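Local coordinates for protein restriction endonuclease Hpy99I (Helicobacter pylori, PDB 3GOX) that cuts double-stranded DNA at a pseudopalindromic target as a zinc-containing type II restriction endonuclease of the beta-beta-alpha-Me class, at residues 12-17 and 33-38; 20-25 and 58-63. All blocks are in the same frame, centred on the assembly; numbering follows the deposited sequence. Where two conformers were deposited one is given.

Contact 1 (12-17 and 33-38)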
# COMPACT_ATOMS: atom_id res chain seq x y z
N LEU A 12 35.71 16.09 -7.24
CA LEU A 12 34.72 15.21 -6.59
C LEU A 12 34.94 15.23 -5.08
O LEU A 12 36.08 15.32 -4.58
CB LEU A 12 34.76 13.78 -7.14
CG LEU A 12 34.24 13.58 -8.57
CD1 LEU A 12 34.58 12.18 -9.07
CD2 LEU A 12 32.72 13.82 -8.70
N LYS A 13 33.84 15.19 -4.34
CA LYS A 13 33.85 15.17 -2.88
C LYS A 13 33.14 13.92 -2.40
O LYS A 13 32.22 13.43 -3.06
CB LYS A 13 33.11 16.39 -2.31
CG LYS A 13 33.64 17.72 -2.76
CD LYS A 13 32.86 18.85 -2.12
CE LYS A 13 31.36 18.82 -2.46
NZ LYS A 13 30.69 20.09 -2.02
N ASN A 14 33.54 13.42 -1.25
CA ASN A 14 32.76 12.40 -0.57
C ASN A 14 31.30 12.84 -0.47
O ASN A 14 31.01 14.01 -0.18
CB ASN A 14 33.35 12.06 0.80
CG ASN A 14 34.62 11.21 0.69
OD1 ASN A 14 34.76 10.42 -0.26
ND2 ASN A 14 35.52 11.33 1.67
N ASP A 15 30.40 11.89 -0.74
CA ASP A 15 28.94 12.02 -0.70
C ASP A 15 28.36 12.55 -2.01
O ASP A 15 27.13 12.55 -2.17
CB ASP A 15 28.43 12.85 0.48
CG ASP A 15 28.94 12.35 1.81
OD1 ASP A 15 29.07 11.13 1.98
OD2 ASP A 15 29.14 13.19 2.71
N ASP A 16 29.21 12.96 -2.95
CA ASP A 16 28.73 13.36 -4.28
C ASP A 16 28.22 12.14 -5.04
O ASP A 16 28.67 11.02 -4.83
CB ASP A 16 29.83 13.98 -5.15
CG ASP A 16 30.23 15.38 -4.71
OD1 ASP A 16 29.53 16.03 -3.91
OD2 ASP A 16 31.26 15.83 -5.26
N PHE A 17 27.29 12.39 -5.96
CA PHE A 17 26.77 11.35 -6.85
C PHE A 17 27.32 11.45 -8.26
O PHE A 17 27.54 12.54 -8.79
CB PHE A 17 25.23 11.41 -6.87
CG PHE A 17 24.61 10.92 -5.60
CD1 PHE A 17 24.40 9.57 -5.39
CD2 PHE A 17 24.29 11.81 -4.60
CE1 PHE A 17 23.85 9.14 -4.19
CE2 PHE A 17 23.74 11.38 -3.40
CZ PHE A 17 23.53 10.03 -3.21
N GLY A 33 26.45 5.94 -8.65
CA GLY A 33 27.24 5.66 -7.47
C GLY A 33 27.40 6.88 -6.60
O GLY A 33 27.18 8.01 -7.03
N VAL A 34 27.77 6.63 -5.35
CA VAL A 34 28.10 7.68 -4.39
C VAL A 34 29.60 7.58 -4.05
O VAL A 34 30.17 6.48 -3.88
CB VAL A 34 27.21 7.60 -3.14
CG1 VAL A 34 27.34 6.28 -2.42
CG2 VAL A 34 27.50 8.78 -2.22
N ILE A 35 30.27 8.73 -3.95
CA ILE A 35 31.70 8.76 -3.64
C ILE A 35 31.91 8.48 -2.16
O ILE A 35 31.33 9.18 -1.32
CB ILE A 35 32.31 10.13 -4.01
CG1 ILE A 35 32.06 10.45 -5.49
CG2 ILE A 35 33.81 10.19 -3.64
CD1 ILE A 35 32.59 9.44 -6.40
N ARG A 36 32.72 7.47 -1.84
CA ARG A 36 32.97 7.02 -0.47
C ARG A 36 34.36 7.33 0.06
O ARG A 36 34.57 7.37 1.27
CB ARG A 36 32.69 5.51 -0.35
CG ARG A 36 31.24 5.09 -0.58
CD ARG A 36 30.21 5.91 0.21
NE ARG A 36 29.11 5.10 0.70
CZ ARG A 36 27.97 5.59 1.18
NH1 ARG A 36 27.76 6.90 1.20
NH2 ARG A 36 27.04 4.75 1.63
N ALA A 37 35.31 7.50 -0.86
CA ALA A 37 36.64 7.99 -0.51
C ALA A 37 37.24 8.62 -1.75
O ALA A 37 36.86 8.30 -2.86
CB ALA A 37 37.53 6.85 0.01
N VAL A 38 38.18 9.54 -1.52
CA VAL A 38 38.90 10.23 -2.58
C VAL A 38 40.40 10.00 -2.41
O VAL A 38 40.95 10.18 -1.32
CB VAL A 38 38.61 11.75 -2.57
CG1 VAL A 38 39.45 12.48 -3.61
CG2 VAL A 38 37.11 12.03 -2.79
O HOH W 1 29.94 8.97 1.13

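Contact 2 (20-25 and 58-63)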
# COMPACT_ATOMS: atom_id res chain seq x y z
N ALA A 20 28.73 6.13 -13.94
CA ALA A 20 29.77 5.54 -14.78
C ALA A 20 29.56 5.97 -16.22
O ALA A 20 28.50 5.76 -16.79
CB ALA A 20 29.72 4.01 -14.68
N LYS A 21 30.58 6.57 -16.82
CA LYS A 21 30.51 6.94 -18.23
C LYS A 21 30.56 5.73 -19.15
O LYS A 21 29.94 5.73 -20.19
CB LYS A 21 31.66 7.88 -18.60
CG LYS A 21 31.58 9.25 -17.97
CD LYS A 21 32.80 10.12 -18.34
CE LYS A 21 32.64 10.74 -19.71
NZ LYS A 21 33.49 11.95 -19.85
N ASN A 22 31.33 4.72 -18.75
CA ASN A 22 31.59 3.54 -19.56
C ASN A 22 31.47 2.30 -18.68
O ASN A 22 31.16 2.41 -17.49
CB ASN A 22 33.00 3.59 -20.16
CG ASN A 22 33.36 4.97 -20.69
OD1 ASN A 22 32.71 5.46 -21.61
ND2 ASN A 22 34.38 5.60 -20.10
N GLN A 23 31.71 1.13 -19.26
CA GLN A 23 31.71 -0.13 -18.51
C GLN A 23 32.88 -0.20 -17.56
O GLN A 23 34.04 -0.02 -17.96
CB GLN A 23 31.79 -1.31 -19.48
CG GLN A 23 31.49 -2.68 -18.83
CD GLN A 23 30.01 -3.01 -18.75
OE1 GLN A 23 29.20 -2.51 -19.53
NE2 GLN A 23 29.66 -3.92 -17.82
N LEU A 24 32.59 -0.51 -16.31
CA LEU A 24 33.60 -0.71 -15.28
C LEU A 24 33.41 -2.10 -14.68
O LEU A 24 32.70 -2.27 -13.69
CB LEU A 24 33.48 0.39 -14.21
CG LEU A 24 33.66 1.82 -14.70
CD1 LEU A 24 33.19 2.86 -13.66
CD2 LEU A 24 35.09 2.12 -15.15
N GLY A 25 34.02 -3.09 -15.31
CA GLY A 25 33.85 -4.48 -14.89
C GLY A 25 32.39 -4.89 -15.00
O GLY A 25 31.83 -4.90 -16.10
N PHE A 58 38.80 9.44 -12.00
CA PHE A 58 37.84 10.54 -12.16
C PHE A 58 37.36 10.66 -13.61
O PHE A 58 36.21 11.03 -13.85
CB PHE A 58 38.45 11.89 -11.75
CG PHE A 58 38.46 12.16 -10.25
CD1 PHE A 58 38.30 11.16 -9.31
CD2 PHE A 58 38.70 13.46 -9.80
CE1 PHE A 58 38.36 11.46 -7.94
CE2 PHE A 58 38.75 13.76 -8.44
CZ PHE A 58 38.59 12.75 -7.51
N SER A 59 38.23 10.35 -14.57
CA SER A 59 37.89 10.48 -15.99
C SER A 59 36.77 9.55 -16.44
O SER A 59 36.15 9.80 -17.47
CB SER A 59 39.12 10.26 -16.86
OG SER A 59 39.61 8.94 -16.76
N GLU A 60 36.54 8.49 -15.67
CA GLU A 60 35.50 7.49 -15.96
C GLU A 60 34.14 7.85 -15.32
O GLU A 60 33.19 7.09 -15.47
CB GLU A 60 35.95 6.12 -15.46
CG GLU A 60 37.17 5.55 -16.12
CD GLU A 60 36.91 5.01 -17.51
OE1 GLU A 60 35.80 4.48 -17.75
OE2 GLU A 60 37.81 5.14 -18.38
N LEU A 61 34.07 8.98 -14.61
CA LEU A 61 32.86 9.37 -13.85
C LEU A 61 32.33 10.71 -14.32
O LEU A 61 33.11 11.57 -14.75
CB LEU A 61 33.19 9.50 -12.36
CG LEU A 61 33.73 8.24 -11.69
CD1 LEU A 61 34.22 8.51 -10.27
CD2 LEU A 61 32.70 7.10 -11.71
N GLU A 62 31.00 10.88 -14.24
CA GLU A 62 30.35 12.13 -14.53
C GLU A 62 29.46 12.49 -13.33
O GLU A 62 28.59 11.72 -12.94
CB GLU A 62 29.52 12.01 -15.80
CG GLU A 62 28.84 13.28 -16.20
CD GLU A 62 28.01 13.12 -17.47
OE1 GLU A 62 28.33 12.23 -18.31
OE2 GLU A 62 27.05 13.89 -17.63
N ALA A 63 29.67 13.66 -12.74
CA ALA A 63 28.83 14.15 -11.65
C ALA A 63 27.41 14.38 -12.15
O ALA A 63 27.19 14.86 -13.26
CB ALA A 63 29.37 15.46 -11.09
O HOH W 2 33.14 4.65 -16.80
O HOH W 3 36.19 8.14 -19.90

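Contact 1 (12-17 and 33-38)
Phe17 and Val34 form an antiparallel non-hydrogen-bonded pair, and just before it the type II beta turn Lys13 to Asp16 is held to strand 33-38 by two backbone bonds, Asp15 N to Ile35 O (2.9 Å) and Ile35 N to Asp16 O (2.9 Å). Ile35 packs against the turn, its CB 3.4 Å from Lys13 O, and CD1 reaches on to Leu12 CD1. A residue branched at CB suits this place: CG1, anti to the carbonyl carbon (chi1 -57°), lies by Asp16 O, and CG2 lies 3.5 Å from Asn14 OD1. Asp16 N to Lys13 O (3.0 Å) closes the turn, and Asp16 OD2 adds a side-chain bond from Lys13 N (2.8 Å), the N-H coming from above the carboxylate plane. The Phe17 ring crosses Val34 obliquely, with CE1 3.8 Å from Val34 CB and Val34 CG2 over one ring face, offset toward the rim. Asp15 OD1 and Arg36 NH1 stay 4.5 Å apart, too far for a salt bridge; one water bridges them and Ile35 O. Arg36 and Ala37 form a classic beta bulge opposite Met44. The contact joins the opening turn of the N-terminal SH3-family domain to strand 32-39. Ile35 packs on Val18, Ala43 and Val45, between strands 17-20 and 42-47, while Phe17 and Val34 meet Gly135 and Val137 of the second subunit.

Contact 2 (20-25 and 58-63)
Lys21 lays its aliphatic chain across the backbone of 59-62, with CD 3.5 Å from Ser59 O and CG 4.1 Å from Glu62 CB. The chain bends at chi3 (81°), which places CE; a long, flexible side chain suits an exposed edge, where its methylenes can cover peptide groups. Lys21 NZ and Glu62 OE1 stay 5.4 Å apart, beyond a salt bridge, though the opposite charges may still attract. At the start of this residue, Lys21 N donates to Glu60 O at 3.0 Å in a nearly straight bond.

Glu60 also binds through its side chain. Asn22 ND2 donates to Glu60 OE1 (3.0 Å), with the acceptor in the amide plane but the donor well above the carboxylate plane, and the two flat groups are turned 65° apart. The bend of Glu60 at chi2 (-75°) carries CD back toward the 20-25 loop. An amide fits at position 22 because its NH2 has two hydrogens, one for OE1 and one for a water that in turn donates to Ser59 O. A further water accepts from Asn22 N at 2.7 Å and lies close to both Glu60 O and OE1.

These links belong to the SH3-like domain at the N terminus, where Ala20 and Leu61 form an antiparallel non-hydrogen-bonded pair and the 3-10 turn 58-60 leads into strand 61-63. Leu61 N closes that turn by bonding to Phe58 O. Leu24 approaches Glu60 obliquely, its CD2 3.6 Å from OE1, and its apolar side chain continues onto Phe47, Lys54 and Val56. Leu61, buried, packs on Val18, Val45 and Val56.

Overall arrangement
From the N terminus, the chain passes through 12-17, enters strand 17-20 and loops out through 20-25. On its return, strand 32-39 meets the opening turn, and contact 1 closes that first loop. The chain then builds strands 42-47 and 52-57 before 58-63 comes back to 20-25, closing contact 2. The two closures cross rather than nest, because their segments alternate in sequence. Strand 17-20 lies between strands 32-39 and 61-63, so the contacts join it to a neighbour on each side within one antiparallel sheet. Their centres are 13 Å apart, and they meet where Leu12 packs against Phe58 and Leu61, and Val38 against Phe58.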